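Local coordinates for DNA-binding protein reb1 (Schizosaccharomyces pombe, PDB 5EYB), which binds specific DNA sites in ribosomal gene spacers and upstream of many other genes, and has a role in terminating transcription by RNA polymerase I, at residues Q274-A279 against M323-I328; W289-I294 against I328-M333. All coordinates share one frame; numbering follows the deposited sequence.

Interaction 1. Residues Q274-A279 against M323-I328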
loop_
_atom_site.group_PDB
_atom_site.type_symbol
_atom_site.label_atom_id
_atom_site.label_comp_id
_atom_site.label_asym_id
_atom_site.label_seq_id
_atom_site.Cartn_x
_atom_site.Cartn_y
_atom_site.Cartn_z
ATOM N N GLN A 274 -1.978 -11.401 7.706
ATOM C CA GLN A 274 -0.956 -12.428 7.833
ATOM C C GLN A 274 -1.288 -13.409 8.955
ATOM O O GLN A 274 -1.058 -14.611 8.822
ATOM C CB GLN A 274 0.413 -11.793 8.072
ATOM C CG GLN A 274 0.772 -10.694 7.083
ATOM C CD GLN A 274 0.598 -11.122 5.636
ATOM O OE1 GLN A 274 0.014 -10.397 4.829
ATOM N NE2 GLN A 274 1.111 -12.299 5.300
ATOM N N LEU A 275 -1.825 -12.895 10.056
ATOM C CA LEU A 275 -2.217 -13.743 11.178
ATOM C C LEU A 275 -3.372 -14.666 10.801
ATOM O O LEU A 275 -3.430 -15.815 11.234
ATOM C CB LEU A 275 -2.616 -12.893 12.388
ATOM C CG LEU A 275 -1.549 -12.098 13.145
ATOM C CD1 LEU A 275 -2.214 -11.071 14.052
ATOM C CD2 LEU A 275 -0.648 -13.019 13.956
ATOM N N THR A 276 -4.293 -14.156 9.990
ATOM C CA THR A 276 -5.519 -14.881 9.682
ATOM C C THR A 276 -5.473 -15.589 8.330
ATOM O O THR A 276 -6.495 -16.087 7.855
ATOM C CB THR A 276 -6.738 -13.938 9.710
ATOM O OG1 THR A 276 -6.488 -12.801 8.875
ATOM C CG2 THR A 276 -7.009 -13.466 11.127
ATOM N N LYS A 277 -4.291 -15.643 7.720
ATOM C CA LYS A 277 -4.127 -16.303 6.425
ATOM C C LYS A 277 -4.515 -17.779 6.494
ATOM O O LYS A 277 -4.434 -18.403 7.553
ATOM C CB LYS A 277 -2.685 -16.167 5.929
ATOM N N ALA A 278 -4.945 -18.325 5.359
ATOM C CA ALA A 278 -5.354 -19.723 5.278
ATOM C C ALA A 278 -4.201 -20.658 5.630
ATOM O O ALA A 278 -3.205 -20.728 4.907
ATOM C CB ALA A 278 -5.887 -20.037 3.888
ATOM N N ALA A 279 -4.339 -21.377 6.740
ATOM C CA ALA A 279 -3.282 -22.268 7.206
ATOM C C ALA A 279 -3.710 -23.733 7.185
ATOM O O ALA A 279 -4.888 -24.046 7.010
ATOM C CB ALA A 279 -2.846 -21.870 8.605
ATOM N N MET A 323 1.582 -19.297 12.893
ATOM C CA MET A 323 1.888 -20.060 14.095
ATOM C C MET A 323 1.589 -19.223 15.330
ATOM O O MET A 323 1.076 -19.736 16.325
ATOM C CB MET A 323 3.348 -20.513 14.096
ATOM C CG MET A 323 3.820 -21.049 12.760
ATOM S SD MET A 323 5.352 -21.983 12.870
ATOM C CE MET A 323 4.752 -23.445 13.698
ATOM N N LEU A 324 1.911 -17.933 15.257
ATOM C CA LEU A 324 1.603 -17.003 16.339
ATOM C C LEU A 324 0.102 -16.931 16.558
ATOM O O LEU A 324 -0.369 -16.925 17.692
ATOM C CB LEU A 324 2.154 -15.607 16.045
ATOM C CG LEU A 324 3.553 -15.271 16.561
ATOM C CD1 LEU A 324 4.590 -16.152 15.906
ATOM C CD2 LEU A 324 3.871 -13.813 16.307
ATOM N N PHE A 325 -0.643 -16.875 15.461
ATOM C CA PHE A 325 -2.095 -16.857 15.523
ATOM C C PHE A 325 -2.618 -18.097 16.235
ATOM O O PHE A 325 -3.515 -18.009 17.074
ATOM C CB PHE A 325 -2.688 -16.764 14.119
ATOM C CG PHE A 325 -4.186 -16.719 14.096
ATOM C CD1 PHE A 325 -4.866 -15.578 14.490
ATOM C CD2 PHE A 325 -4.917 -17.818 13.678
ATOM C CE1 PHE A 325 -6.251 -15.533 14.469
ATOM C CE2 PHE A 325 -6.302 -17.781 13.654
ATOM C CZ PHE A 325 -6.969 -16.637 14.050
ATOM N N GLN A 326 -2.041 -19.248 15.904
ATOM C CA GLN A 326 -2.461 -20.510 16.499
ATOM C C GLN A 326 -2.116 -20.573 17.982
ATOM O O GLN A 326 -2.884 -21.099 18.788
ATOM C CB GLN A 326 -1.824 -21.687 15.760
ATOM C CG GLN A 326 -2.212 -23.049 16.320
ATOM C CD GLN A 326 -3.690 -23.358 16.156
ATOM O OE1 GLN A 326 -4.394 -22.702 15.387
ATOM N NE2 GLN A 326 -4.167 -24.365 16.878
ATOM N N PHE A 327 -0.955 -20.031 18.335
ATOM C CA PHE A 327 -0.521 -20.003 19.724
ATOM C C PHE A 327 -1.443 -19.127 20.573
ATOM O O PHE A 327 -1.744 -19.467 21.718
ATOM C CB PHE A 327 0.925 -19.510 19.820
ATOM C CG PHE A 327 1.476 -19.511 21.218
ATOM C CD1 PHE A 327 1.322 -20.615 22.040
ATOM C CD2 PHE A 327 2.165 -18.413 21.702
ATOM C CE1 PHE A 327 1.834 -20.619 23.322
ATOM C CE2 PHE A 327 2.679 -18.413 22.982
ATOM C CZ PHE A 327 2.513 -19.518 23.794
ATOM N N ILE A 328 -1.891 -18.007 20.008
ATOM C CA ILE A 328 -2.810 -17.107 20.702
ATOM C C ILE A 328 -4.104 -17.831 21.064
ATOM O O ILE A 328 -4.572 -17.759 22.201
ATOM C CB ILE A 328 -3.151 -15.862 19.850
ATOM C CG1 ILE A 328 -1.893 -15.054 19.534
ATOM C CG2 ILE A 328 -4.160 -14.982 20.572
ATOM C CD1 ILE A 328 -1.223 -14.506 20.749
#
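Leu275 and Thr276 meet Phe325 where helix 265-275, the last helix of a predicted Myb-type helix-turn-helix motif, runs out against helix 320-333 of the C-terminal group of helices. The ring of Phe325 lies beside the closing turn of helix 265-275, and the contacts of the side chains are apolar: Leu275 CB is 4.1 Å from Phe325 CD1, while farther along the ring Thr276 CG2 is 4.0 Å from Phe325 CE1, the two side chains meeting at a slant. The carbonyl oxygen Leu275 O lies against CB and CG of Phe325, oblique to the ring, and no hydrogen bond crosses between the two segments. The other end of Leu275, CD2, comes to 4.3 Å from Leu324 CB. With CG anti to the backbone N (chi1 -179°), Phe325 stretches its ring away from its own helix and across the chain at Leu275 and Thr276. Trimmed to an alanine, Phe325 would lose the ring that touches Leu275 CB and Thr276 CG2, which is likely to leave a gap between the helix end and helix 320-333. Further out, helix 228-238 touches Leu324 through Glu231 and receives Ile328 on Leu228, Thr232 and Leu235, and Gln322 NE2 bonds to Lys277 O. The site comes within about 5 Å of the bound nucleic acid, nearest atom to nearest atom. Thr276 is the first residue to leave helical geometry; its OG1 bonds to Phe272 O, and at chi1 52° its methyl CG2 stands anti to the carbonyl carbon, next to Phe325 CE1.

Interaction 2. Residues W289-I294 against I328-M333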
loop_
_atom_site.group_PDB
_atom_site.type_symbol
_atom_site.label_atom_id
_atom_site.label_comp_id
_atom_site.label_asym_id
_atom_site.label_seq_id
_atom_site.Cartn_x
_atom_site.Cartn_y
_atom_site.Cartn_z
ATOM N N TRP A 289 3.228 -30.532 18.649
ATOM C CA TRP A 289 4.515 -30.163 18.074
ATOM C C TRP A 289 4.810 -28.682 18.278
ATOM O O TRP A 289 5.928 -28.306 18.631
ATOM C CB TRP A 289 4.557 -30.503 16.582
ATOM C CG TRP A 289 5.821 -30.057 15.909
ATOM C CD1 TRP A 289 6.982 -30.765 15.788
ATOM C CD2 TRP A 289 6.054 -28.797 15.271
ATOM N NE1 TRP A 289 7.920 -30.024 15.112
ATOM C CE2 TRP A 289 7.375 -28.811 14.784
ATOM C CE3 TRP A 289 5.272 -27.657 15.065
ATOM C CZ2 TRP A 289 7.932 -27.730 14.102
ATOM C CZ3 TRP A 289 5.824 -26.586 14.389
ATOM C CH2 TRP A 289 7.140 -26.628 13.916
ATOM N N LEU A 290 3.798 -27.850 18.060
ATOM C CA LEU A 290 3.948 -26.410 18.219
ATOM C C LEU A 290 4.244 -26.043 19.667
ATOM O O LEU A 290 5.172 -25.288 19.944
ATOM C CB LEU A 290 2.693 -25.682 17.740
ATOM C CG LEU A 290 2.712 -24.158 17.874
ATOM C CD1 LEU A 290 3.930 -23.572 17.179
ATOM C CD2 LEU A 290 1.433 -23.552 17.318
ATOM N N LEU A 291 3.456 -26.587 20.588
ATOM C CA LEU A 291 3.644 -26.297 22.004
ATOM C C LEU A 291 4.965 -26.862 22.523
ATOM O O LEU A 291 5.572 -26.301 23.434
ATOM C CB LEU A 291 2.477 -26.849 22.826
ATOM C CG LEU A 291 1.114 -26.199 22.583
ATOM C CD1 LEU A 291 0.062 -26.810 23.494
ATOM C CD2 LEU A 291 1.194 -24.691 22.778
ATOM N N GLU A 292 5.410 -27.968 21.939
ATOM C CA GLU A 292 6.683 -28.562 22.328
ATOM C C GLU A 292 7.854 -27.740 21.810
ATOM O O GLU A 292 8.852 -27.561 22.506
ATOM C CB GLU A 292 6.789 -30.001 21.824
ATOM C CG GLU A 292 6.042 -31.002 22.683
ATOM C CD GLU A 292 6.126 -32.411 22.143
ATOM O OE1 GLU A 292 6.192 -32.569 20.905
ATOM O OE2 GLU A 292 6.129 -33.361 22.956
ATOM N N ARG A 293 7.728 -27.241 20.587
ATOM C CA ARG A 293 8.771 -26.410 20.003
ATOM C C ARG A 293 8.843 -25.070 20.733
ATOM O O ARG A 293 9.915 -24.484 20.867
ATOM C CB ARG A 293 8.525 -26.201 18.507
ATOM N N ILE A 294 7.699 -24.600 21.216
ATOM C CA ILE A 294 7.657 -23.375 22.002
ATOM C C ILE A 294 8.236 -23.622 23.392
ATOM O O ILE A 294 9.019 -22.816 23.901
ATOM C CB ILE A 294 6.224 -22.831 22.120
ATOM C CG1 ILE A 294 5.767 -22.262 20.775
ATOM C CG2 ILE A 294 6.145 -21.762 23.195
ATOM C CD1 ILE A 294 4.353 -21.726 20.782
ATOM N N ILE A 328 -1.891 -18.007 20.008
ATOM C CA ILE A 328 -2.810 -17.107 20.702
ATOM C C ILE A 328 -4.104 -17.831 21.064
ATOM O O ILE A 328 -4.572 -17.759 22.201
ATOM C CB ILE A 328 -3.151 -15.862 19.850
ATOM C CG1 ILE A 328 -1.893 -15.054 19.534
ATOM C CG2 ILE A 328 -4.160 -14.982 20.572
ATOM C CD1 ILE A 328 -1.223 -14.506 20.749
ATOM N N ASN A 329 -4.671 -18.540 20.092
ATOM C CA ASN A 329 -5.929 -19.244 20.301
ATOM C C ASN A 329 -5.785 -20.416 21.265
ATOM O O ASN A 329 -6.720 -20.748 21.992
ATOM C CB ASN A 329 -6.491 -19.733 18.967
ATOM C CG ASN A 329 -6.855 -18.592 18.038
ATOM O OD1 ASN A 329 -6.428 -17.455 18.236
ATOM N ND2 ASN A 329 -7.649 -18.891 17.016
ATOM N N LEU A 330 -4.610 -21.038 21.270
ATOM C CA LEU A 330 -4.347 -22.138 22.187
ATOM C C LEU A 330 -4.255 -21.640 23.623
ATOM O O LEU A 330 -4.778 -22.276 24.536
ATOM C CB LEU A 330 -3.064 -22.873 21.798
ATOM C CG LEU A 330 -3.172 -23.782 20.574
ATOM C CD1 LEU A 330 -1.827 -24.407 20.257
ATOM C CD2 LEU A 330 -4.228 -24.856 20.797
ATOM N N LYS A 331 -3.591 -20.503 23.820
ATOM C CA LYS A 331 -3.499 -19.889 25.143
ATOM C C LYS A 331 -4.887 -19.542 25.675
ATOM O O LYS A 331 -5.152 -19.649 26.873
ATOM C CB LYS A 331 -2.622 -18.632 25.099
ATOM C CG LYS A 331 -1.125 -18.901 25.133
ATOM C CD LYS A 331 -0.323 -17.655 24.770
ATOM C CE LYS A 331 -0.608 -16.497 25.711
ATOM N NZ LYS A 331 -0.168 -16.781 27.103
ATOM N N LYS A 332 -5.771 -19.137 24.769
ATOM C CA LYS A 332 -7.118 -18.717 25.136
ATOM C C LYS A 332 -8.045 -19.901 25.433
ATOM O O LYS A 332 -8.938 -19.801 26.276
ATOM C CB LYS A 332 -7.712 -17.852 24.018
ATOM C CG LYS A 332 -9.092 -17.280 24.319
ATOM C CD LYS A 332 -9.650 -16.522 23.119
ATOM C CE LYS A 332 -11.064 -16.023 23.386
ATOM N NZ LYS A 332 -11.637 -15.306 22.211
ATOM N N MET A 333 -7.828 -21.022 24.750
ATOM C CA MET A 333 -8.739 -22.161 24.853
ATOM C C MET A 333 -8.267 -23.245 25.821
ATOM O O MET A 333 -9.087 -23.880 26.486
ATOM C CB MET A 333 -8.973 -22.779 23.472
ATOM C CG MET A 333 -9.643 -21.838 22.484
ATOM S SD MET A 333 -11.098 -21.019 23.173
ATOM C CE MET A 333 -11.510 -19.889 21.844
#
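Both backbones are helical, and their nearest CA atoms, those of Leu291 and Leu330, stand 9.0 Å apart, so side chains alone bridge the two helices. Segment 289-294 lies within helix 284-299, and segment 328-333 forms the final turns of helix 320-333. Leu330 points toward the other helix and does its touching with one methyl, CD1. That methyl sits 3.9 Å from Leu291 CD2, with the branch carbon Leu291 CG slightly farther from Leu330 CD1 at 4.2 Å. Leu290, one residue earlier, offers CD2 to the same Leu330 CD1 at 4.5 Å, so a single methyl meets two successive leucines. Within the C-terminal group of helices (284-299, 307-314, 320-333 and 342-356), this is a buried, wholly apolar helix-to-helix contact. Leu330 reaches across with an extended chain (chi2 178°), its CG lying opposite the carbonyl carbon and its CD1 carried outward. Leu291 has the same first-torsion arrangement. Ala349, Ile350 and Phe353 of helix 342-356 pack on Leu291 as well, while Trp307 of helix 307-314 and Phe282 touch Leu290.

How the interactions relate
Helix 320-333 takes part in both contacts, whose centres lie 11 Å apart, and Ile328 belongs to a segment of each. Interaction 1 joins this helix to the end of helix 265-275, in a Myb-like region; it is partly buried, close to DNA, and sets an aromatic ring against aliphatic groups beside a helix end. Interaction 2 is the more buried, although farther from the chain's centre: leucine meets leucine, about 15 Å from the nucleic acid at the nearest atoms. Between the two contacts, Met323 packs on Trp289 and Phe327 on Ile294, joining helices 320-333 and 284-299. Helix 320-333 thus packs on helix 284-299 within its own group and on helices 265-275 and 228-238 on the Myb side.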